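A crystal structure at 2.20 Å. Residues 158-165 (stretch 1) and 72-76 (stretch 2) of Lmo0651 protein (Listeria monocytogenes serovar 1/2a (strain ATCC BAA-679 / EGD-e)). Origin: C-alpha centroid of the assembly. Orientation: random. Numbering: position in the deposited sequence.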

# COMPACT_ATOMS: atom_id res chain seq x y z
N PHE B 158 9.44 -2.79 -4.99
CA PHE B 158 9.27 -3.34 -6.33
C PHE B 158 9.21 -2.23 -7.36
O PHE B 158 9.90 -2.27 -8.39
CB PHE B 158 8.01 -4.20 -6.39
CG PHE B 158 7.73 -4.77 -7.74
CD1 PHE B 158 6.92 -4.10 -8.65
CD2 PHE B 158 8.27 -5.99 -8.12
CE1 PHE B 158 6.67 -4.62 -9.90
CE2 PHE B 158 8.02 -6.52 -9.37
CZ PHE B 158 7.22 -5.84 -10.26
N GLN B 159 8.37 -1.23 -7.11
CA GLN B 159 8.22 -0.14 -8.05
C GLN B 159 9.53 0.62 -8.24
O GLN B 159 9.90 0.98 -9.36
CB GLN B 159 7.10 0.80 -7.60
CG GLN B 159 5.70 0.20 -7.71
CD GLN B 159 4.78 1.01 -8.61
OE1 GLN B 159 5.24 1.80 -9.43
NE2 GLN B 159 3.48 0.81 -8.46
N MET B 160 10.26 0.86 -7.15
CA MET B 160 11.54 1.55 -7.26
C MET B 160 12.53 0.75 -8.10
O MET B 160 13.10 1.26 -9.07
CB MET B 160 12.11 1.86 -5.88
CG MET B 160 11.62 3.17 -5.32
SD MET B 160 12.45 3.63 -3.80
CE MET B 160 12.13 2.18 -2.84
N VAL B 161 12.69 -0.53 -7.77
CA VAL B 161 13.63 -1.40 -8.48
C VAL B 161 13.31 -1.42 -9.97
O VAL B 161 14.22 -1.42 -10.81
CB VAL B 161 13.60 -2.81 -7.87
CG1 VAL B 161 14.12 -3.85 -8.86
CG2 VAL B 161 14.40 -2.86 -6.58
N HIS B 162 12.03 -1.46 -10.32
CA HIS B 162 11.70 -1.67 -11.73
C HIS B 162 11.49 -0.39 -12.52
O HIS B 162 11.55 -0.43 -13.75
CB HIS B 162 10.46 -2.56 -11.84
CG HIS B 162 10.74 -4.00 -11.55
ND1 HIS B 162 11.37 -4.83 -12.45
CD2 HIS B 162 10.50 -4.75 -10.45
CE1 HIS B 162 11.49 -6.04 -11.93
NE2 HIS B 162 10.97 -6.01 -10.71
N PHE B 163 11.28 0.76 -11.86
CA PHE B 163 10.96 1.97 -12.61
C PHE B 163 11.77 3.20 -12.21
O PHE B 163 11.42 4.31 -12.63
CB PHE B 163 9.46 2.30 -12.48
CG PHE B 163 8.55 1.20 -12.94
CD1 PHE B 163 7.87 0.41 -12.03
CD2 PHE B 163 8.36 0.96 -14.29
CE1 PHE B 163 7.03 -0.60 -12.46
CE2 PHE B 163 7.52 -0.05 -14.73
CZ PHE B 163 6.86 -0.83 -13.81
N SER B 164 12.84 3.04 -11.42
CA SER B 164 13.69 4.17 -11.09
C SER B 164 15.14 3.79 -11.39
O SER B 164 15.48 2.62 -11.55
CB SER B 164 13.57 4.59 -9.62
OG SER B 164 14.34 3.73 -8.80
N ASP B 165 15.98 4.82 -11.49
CA ASP B 165 17.42 4.64 -11.58
C ASP B 165 18.10 4.80 -10.22
O ASP B 165 19.31 5.02 -10.16
CB ASP B 165 18.03 5.63 -12.58
CG ASP B 165 17.55 5.40 -14.00
OD1 ASP B 165 16.99 6.34 -14.59
OD2 ASP B 165 17.73 4.28 -14.52
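Stretch 2 (72-76) DCIVD

Stretch 2 is an irregular, fairly extended segment with neither helix nor strand, and it passes the last part of stretch 1, where the helical path gives way to loop. The nearest CA pairs, Phe163 CA with Ile74 CA at 5.1 Å and Ser164 CA with Val75 CA at 5.0 Å, advance together, so the two chains run in the same direction here.

Asp72 stays clear of stretch 1; its OD2 is hydrogen-bonded elsewhere in the structure. Cys73 makes the first real contact. Its small, buried side chain points toward stretch 1 and lays CB over one face of the Phe163 ring, 4.0 Å from the centroid and almost on the ring normal, a CH-pi contact that a compact residue can make closely. Cys73 SG lies obliquely, 5.0 Å from the centroid of the Phe163 ring, while Cys73 O approaches Phe163 CB at 3.2 Å.

Ile74 directs its CA-to-CB bond away, yet its long side chain returns far enough for CD1 to reach 3.6 Å from Phe163 O. Val75 anchors the segment: its N donates a hydrogen bond to Phe163 O (3.0 Å), and its buried, branched side chain packs CG2 against Phe163 CB at 4.0 Å. Val75 CB also lies 4.0 Å from Ser164 CB. The CA-to-CB bond of Asp76 points away, and, at the N-cap position, its side chain caps a backbone N of the helix that follows.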

# COMPACT_ATOMS: atom_id res chain seq x y z
N ASP B 72 0.93 5.82 -15.19
CA ASP B 72 2.21 6.53 -15.24
C ASP B 72 3.09 5.97 -14.14
O ASP B 72 2.98 6.36 -12.97
CB ASP B 72 2.00 8.03 -15.08
CG ASP B 72 3.25 8.83 -15.41
OD1 ASP B 72 4.28 8.21 -15.75
OD2 ASP B 72 3.20 10.07 -15.33
N CYS B 73 3.98 5.04 -14.50
CA CYS B 73 4.77 4.29 -13.54
C CYS B 73 6.23 4.70 -13.47
O CYS B 73 6.91 4.31 -12.52
CB CYS B 73 4.70 2.79 -13.86
SG CYS B 73 3.11 2.04 -13.52
N ILE B 74 6.72 5.48 -14.43
CA ILE B 74 8.13 5.85 -14.42
C ILE B 74 8.39 6.79 -13.26
O ILE B 74 7.58 7.68 -12.95
CB ILE B 74 8.55 6.46 -15.77
CG1 ILE B 74 10.07 6.42 -15.92
CG2 ILE B 74 8.01 7.87 -15.94
CD1 ILE B 74 10.63 5.02 -16.03
N VAL B 75 9.49 6.56 -12.56
CA VAL B 75 9.79 7.24 -11.31
C VAL B 75 11.01 8.12 -11.52
O VAL B 75 12.14 7.61 -11.65
CB VAL B 75 10.02 6.24 -10.17
CG1 VAL B 75 10.42 6.95 -8.90
CG2 VAL B 75 8.77 5.39 -9.96
N ASP B 76 10.80 9.43 -11.55
CA ASP B 76 11.88 10.39 -11.58
C ASP B 76 12.31 10.69 -10.14
O ASP B 76 11.86 10.04 -9.19
CB ASP B 76 11.45 11.65 -12.33
CG ASP B 76 10.34 12.40 -11.63
OD1 ASP B 76 9.55 11.77 -10.90
OD2 ASP B 76 10.25 13.64 -11.81